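PDB 1A8Q: Non-heme chloroperoxidase CPO-A1 from Streptomyces aureofaciens, which acts as a cofactor-free, non-heme haloperoxidase that can brominate and may chlorinate in 7-chlorotetracycline biosynthesis. Local coordinates for residues 25-37 with 180-192. Residues are numbered along the deposited sequence; the frame is centred on the assembly and turned at random.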
loop_
_atom_site.group_PDB
_atom_site.type_symbol
_atom_site.label_atom_id
_atom_site.label_comp_id
_atom_site.label_asym_id
_atom_site.label_seq_id
_atom_site.Cartn_x
_atom_site.Cartn_y
_atom_site.Cartn_z
ATOM N N ILE A 25 4.410 -1.380 3.594
ATOM C CA ILE A 25 3.244 -2.252 3.356
ATOM C C ILE A 25 2.756 -2.007 1.955
ATOM O O ILE A 25 2.262 -0.963 1.539
ATOM C CB ILE A 25 2.092 -1.844 4.341
ATOM C CG1 ILE A 25 2.571 -1.963 5.798
ATOM C CG2 ILE A 25 0.881 -2.775 4.144
ATOM C CD1 ILE A 25 1.592 -1.292 6.777
ATOM N N HIS A 26 2.983 -3.014 1.049
ATOM C CA HIS A 26 2.758 -2.811 -0.356
ATOM C C HIS A 26 1.304 -2.866 -0.851
ATOM O O HIS A 26 0.472 -3.310 -0.082
ATOM C CB HIS A 26 3.545 -3.892 -1.187
ATOM C CG HIS A 26 3.007 -5.289 -1.045
ATOM N ND1 HIS A 26 1.989 -5.774 -1.829
ATOM C CD2 HIS A 26 3.381 -6.296 -0.181
ATOM C CE1 HIS A 26 1.749 -7.025 -1.462
ATOM N NE2 HIS A 26 2.545 -7.368 -0.492
ATOM N N GLY A 27 1.111 -2.438 -2.097
ATOM C CA GLY A 27 -0.261 -2.445 -2.649
ATOM C C GLY A 27 -0.513 -3.649 -3.570
ATOM O O GLY A 27 0.332 -4.507 -3.744
ATOM N N TRP A 28 -1.713 -3.645 -4.161
ATOM C CA TRP A 28 -2.098 -4.717 -5.089
ATOM C C TRP A 28 -1.625 -4.337 -6.456
ATOM O O TRP A 28 -1.739 -3.170 -6.877
ATOM C CB TRP A 28 -3.640 -4.701 -5.048
ATOM C CG TRP A 28 -4.446 -5.589 -5.961
ATOM C CD1 TRP A 28 -4.916 -6.819 -5.682
ATOM C CD2 TRP A 28 -4.923 -5.257 -7.275
ATOM N NE1 TRP A 28 -5.648 -7.314 -6.734
ATOM C CE2 TRP A 28 -5.667 -6.366 -7.717
ATOM C CE3 TRP A 28 -4.815 -4.154 -8.120
ATOM C CZ2 TRP A 28 -6.304 -6.416 -8.963
ATOM C CZ3 TRP A 28 -5.435 -4.188 -9.362
ATOM C CH2 TRP A 28 -6.170 -5.328 -9.762
ATOM N N PRO A 29 -1.248 -5.316 -7.306
ATOM C CA PRO A 29 -1.063 -6.719 -6.961
ATOM C C PRO A 29 0.407 -7.095 -6.810
ATOM O O PRO A 29 0.912 -8.081 -7.392
ATOM C CB PRO A 29 -1.570 -7.325 -8.294
ATOM C CG PRO A 29 -1.061 -6.395 -9.355
ATOM C CD PRO A 29 -0.989 -5.022 -8.729
ATOM N N LEU A 30 1.139 -6.270 -6.071
ATOM C CA LEU A 30 2.606 -6.377 -6.052
ATOM C C LEU A 30 3.102 -7.089 -4.837
ATOM O O LEU A 30 2.482 -8.045 -4.364
ATOM C CB LEU A 30 3.124 -4.921 -6.172
ATOM C CG LEU A 30 2.536 -4.111 -7.321
ATOM C CD1 LEU A 30 3.156 -2.703 -7.294
ATOM C CD2 LEU A 30 2.787 -4.770 -8.677
ATOM N N ASN A 31 4.301 -6.705 -4.360
ATOM C CA ASN A 31 4.879 -7.373 -3.223
ATOM C C ASN A 31 5.990 -6.456 -2.673
ATOM O O ASN A 31 6.022 -5.333 -3.167
ATOM C CB ASN A 31 5.386 -8.787 -3.537
ATOM C CG ASN A 31 6.422 -8.829 -4.641
ATOM O OD1 ASN A 31 7.493 -8.235 -4.485
ATOM N ND2 ASN A 31 6.210 -9.556 -5.754
ATOM N N GLY A 32 6.742 -6.883 -1.695
ATOM C CA GLY A 32 7.737 -6.008 -1.080
ATOM C C GLY A 32 8.813 -5.525 -2.023
ATOM O O GLY A 32 9.447 -4.481 -1.748
ATOM N N ASP A 33 9.003 -6.168 -3.196
ATOM C CA ASP A 33 9.944 -5.590 -4.162
ATOM C C ASP A 33 9.516 -4.240 -4.685
ATOM O O ASP A 33 10.326 -3.497 -5.264
ATOM C CB ASP A 33 10.082 -6.496 -5.406
ATOM C CG ASP A 33 10.981 -7.690 -5.146
ATOM O OD1 ASP A 33 11.662 -7.671 -4.119
ATOM O OD2 ASP A 33 10.956 -8.668 -5.953
ATOM N N ALA A 34 8.256 -3.801 -4.540
ATOM C CA ALA A 34 7.753 -2.505 -4.912
ATOM C C ALA A 34 8.344 -1.406 -4.014
ATOM O O ALA A 34 8.041 -0.259 -4.343
ATOM C CB ALA A 34 6.229 -2.400 -4.797
ATOM N N TRP A 35 9.121 -1.763 -3.026
ATOM C CA TRP A 35 9.659 -0.751 -2.128
ATOM C C TRP A 35 11.184 -0.746 -2.143
ATOM O O TRP A 35 11.777 -0.087 -1.275
ATOM C CB TRP A 35 9.257 -1.124 -0.697
ATOM C CG TRP A 35 7.778 -0.946 -0.408
ATOM C CD1 TRP A 35 6.927 -1.912 0.014
ATOM C CD2 TRP A 35 7.087 0.309 -0.319
ATOM N NE1 TRP A 35 5.684 -1.342 0.298
ATOM C CE2 TRP A 35 5.763 0.007 0.104
ATOM C CE3 TRP A 35 7.391 1.614 -0.661
ATOM C CZ2 TRP A 35 4.800 1.020 0.245
ATOM C CZ3 TRP A 35 6.455 2.637 -0.483
ATOM C CH2 TRP A 35 5.137 2.308 -0.069
ATOM N N GLN A 36 11.855 -1.469 -3.041
ATOM C CA GLN A 36 13.322 -1.509 -2.875
ATOM C C GLN A 36 13.949 -0.128 -2.905
ATOM O O GLN A 36 14.938 0.047 -2.188
ATOM C CB GLN A 36 13.924 -2.393 -3.982
ATOM C CG GLN A 36 13.554 -3.851 -3.614
ATOM C CD GLN A 36 14.642 -4.832 -4.022
ATOM O OE1 GLN A 36 15.816 -4.461 -4.077
ATOM N NE2 GLN A 36 14.240 -6.072 -4.285
ATOM N N ASP A 37 13.467 0.797 -3.730
ATOM C CA ASP A 37 14.080 2.133 -3.750
ATOM C C ASP A 37 13.986 2.791 -2.366
ATOM O O ASP A 37 14.959 3.422 -1.927
ATOM C CB ASP A 37 13.398 2.973 -4.794
ATOM C CG ASP A 37 13.630 2.529 -6.235
ATOM O OD1 ASP A 37 14.710 2.717 -6.812
ATOM O OD2 ASP A 37 12.640 2.093 -6.842
ATOM N N PHE A 180 6.129 -4.336 -13.101
ATOM C CA PHE A 180 4.766 -4.455 -12.574
ATOM C C PHE A 180 4.236 -5.866 -12.893
ATOM O O PHE A 180 3.753 -6.553 -11.983
ATOM C CB PHE A 180 3.894 -3.362 -13.227
ATOM C CG PHE A 180 2.449 -3.387 -12.756
ATOM C CD1 PHE A 180 2.066 -2.646 -11.651
ATOM C CD2 PHE A 180 1.506 -4.096 -13.478
ATOM C CE1 PHE A 180 0.729 -2.669 -11.259
ATOM C CE2 PHE A 180 0.168 -4.105 -13.079
ATOM C CZ PHE A 180 -0.206 -3.379 -11.964
ATOM N N TRP A 181 4.333 -6.192 -14.176
ATOM C CA TRP A 181 3.877 -7.546 -14.593
ATOM C C TRP A 181 4.623 -8.631 -13.850
ATOM O O TRP A 181 4.018 -9.593 -13.368
ATOM C CB TRP A 181 4.063 -7.667 -16.101
ATOM C CG TRP A 181 3.795 -9.042 -16.661
ATOM C CD1 TRP A 181 2.605 -9.588 -16.989
ATOM C CD2 TRP A 181 4.813 -10.010 -16.921
ATOM N NE1 TRP A 181 2.830 -10.890 -17.479
ATOM C CE2 TRP A 181 4.169 -11.143 -17.452
ATOM C CE3 TRP A 181 6.201 -10.030 -16.803
ATOM C CZ2 TRP A 181 4.864 -12.288 -17.828
ATOM C CZ3 TRP A 181 6.896 -11.162 -17.201
ATOM C CH2 TRP A 181 6.219 -12.310 -17.687
ATOM N N TYR A 182 5.946 -8.542 -13.734
ATOM C CA TYR A 182 6.765 -9.557 -13.059
ATOM C C TYR A 182 6.347 -9.759 -11.615
ATOM O O TYR A 182 6.255 -10.899 -11.130
ATOM C CB TYR A 182 8.234 -9.055 -13.118
ATOM C CG TYR A 182 9.242 -9.892 -12.376
ATOM C CD1 TYR A 182 9.583 -9.616 -11.060
ATOM C CD2 TYR A 182 9.933 -10.905 -13.054
ATOM C CE1 TYR A 182 10.519 -10.362 -10.377
ATOM C CE2 TYR A 182 10.901 -11.631 -12.382
ATOM C CZ TYR A 182 11.211 -11.336 -11.076
ATOM O OH TYR A 182 12.140 -12.064 -10.371
ATOM N N MET A 183 6.107 -8.669 -10.854
ATOM C CA MET A 183 5.646 -8.794 -9.496
ATOM C C MET A 183 4.216 -9.408 -9.457
ATOM O O MET A 183 3.985 -10.221 -8.555
ATOM C CB MET A 183 5.629 -7.395 -8.791
ATOM C CG MET A 183 7.120 -6.992 -8.615
ATOM S SD MET A 183 7.110 -5.423 -7.647
ATOM C CE MET A 183 6.897 -4.296 -8.999
ATOM N N ALA A 184 3.375 -8.972 -10.355
ATOM C CA ALA A 184 1.963 -9.455 -10.328
ATOM C C ALA A 184 1.853 -10.923 -10.664
ATOM O O ALA A 184 0.958 -11.605 -10.127
ATOM C CB ALA A 184 1.188 -8.602 -11.317
ATOM N N MET A 185 2.825 -11.498 -11.403
ATOM C CA MET A 185 2.713 -12.924 -11.772
ATOM C C MET A 185 2.933 -13.775 -10.560
ATOM O O MET A 185 2.610 -14.982 -10.565
ATOM C CB MET A 185 3.730 -13.245 -12.889
ATOM C CG MET A 185 3.298 -12.601 -14.215
ATOM S SD MET A 185 1.707 -13.255 -14.820
ATOM C CE MET A 185 2.291 -14.914 -15.208
ATOM N N ALA A 186 3.451 -13.270 -9.430
ATOM C CA ALA A 186 3.640 -14.060 -8.239
ATOM C C ALA A 186 2.397 -14.034 -7.345
ATOM O O ALA A 186 2.427 -14.747 -6.326
ATOM C CB ALA A 186 4.821 -13.529 -7.408
ATOM N N GLN A 187 1.372 -13.278 -7.732
ATOM C CA GLN A 187 0.189 -13.268 -6.843
ATOM C C GLN A 187 -0.771 -14.432 -7.188
ATOM O O GLN A 187 -0.966 -14.663 -8.379
ATOM C CB GLN A 187 -0.519 -11.956 -7.107
ATOM C CG GLN A 187 -1.778 -11.729 -6.243
ATOM C CD GLN A 187 -2.591 -10.549 -6.722
ATOM O OE1 GLN A 187 -2.924 -9.593 -5.935
ATOM N NE2 GLN A 187 -2.995 -10.549 -7.957
ATOM N N THR A 188 -1.406 -14.994 -6.167
ATOM C CA THR A 188 -2.386 -16.051 -6.513
ATOM C C THR A 188 -3.533 -15.430 -7.268
ATOM O O THR A 188 -3.934 -14.261 -7.104
ATOM C CB THR A 188 -2.951 -16.749 -5.274
ATOM O OG1 THR A 188 -3.633 -15.740 -4.501
ATOM C CG2 THR A 188 -1.842 -17.376 -4.449
ATOM N N ILE A 189 -4.257 -16.251 -8.074
ATOM C CA ILE A 189 -5.403 -15.680 -8.800
ATOM C C ILE A 189 -6.535 -15.336 -7.829
ATOM O O ILE A 189 -7.162 -14.295 -8.034
ATOM C CB ILE A 189 -5.919 -16.666 -9.887
ATOM C CG1 ILE A 189 -6.885 -15.917 -10.815
ATOM C CG2 ILE A 189 -6.478 -17.910 -9.201
ATOM C CD1 ILE A 189 -7.265 -16.730 -12.071
ATOM N N GLU A 190 -6.651 -16.051 -6.717
ATOM C CA GLU A 190 -7.722 -15.793 -5.743
ATOM C C GLU A 190 -7.383 -14.506 -4.993
ATOM O O GLU A 190 -8.292 -13.719 -4.729
ATOM C CB GLU A 190 -7.831 -16.973 -4.791
ATOM C CG GLU A 190 -8.965 -16.852 -3.757
ATOM C CD GLU A 190 -10.350 -16.769 -4.314
ATOM O OE1 GLU A 190 -10.595 -16.760 -5.545
ATOM O OE2 GLU A 190 -11.278 -16.598 -3.468
ATOM N N GLY A 191 -6.104 -14.291 -4.710
ATOM C CA GLY A 191 -5.756 -13.003 -4.046
ATOM C C GLY A 191 -6.002 -11.849 -5.010
ATOM O O GLY A 191 -6.418 -10.734 -4.602
ATOM N N GLY A 192 -5.761 -12.059 -6.296
ATOM C CA GLY A 192 -6.017 -11.079 -7.337
ATOM C C GLY A 192 -7.462 -10.576 -7.269
ATOM O O GLY A 192 -7.737 -9.373 -7.122
HETATM O O HOH W 1 3.076 -10.450 -5.941
#
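Met183 reaches from helix 174-184 into the loop that follows strand 21-25. Its CB lies 3.8 Å from Asn31 ND2 and also meets CD2 of Leu30. CG passes the same Asn31 amide nitrogen. SD then sits 3.7 Å from the backbone N of Ala34 and packs against CB of Asp33. The Met183 chain bends at its last torsion (chi3 -85°), and this turns CE back toward CD2 of Leu30. Phe180, one helical turn earlier, crosses Leu30 and Pro29 at about a right angle. Its CZ lies 3.7 Å from Pro29 CD. Pro29 follows a cis peptide bond, and its CG touches CB of Ala184. Pro29 CB lies 3.5 Å from Gln187 NE2. Trp28 makes the direct hydrogen bond between the segments. Its NE1 donates to Gly192 O at 3.0 Å, near the indole plane and on a carbonyl lone pair. The bond is moderately bent, 150° at the hydrogen. Trp155 of helix 137-162 and Phe199 meet the same indole edge-to-face. The contact joins the loop after strand 21-25 of the alpha/beta hydrolase fold to helix 174-184 and the start of helix 189-201. The side chains of Trp28 and Ser94 of the catalytic triad are about 6 Å apart. The joint is mostly apolar; its polar atoms meet through one direct bond and one water, which donates to Leu30 O and Met183 O and accepts from Asn31 ND2.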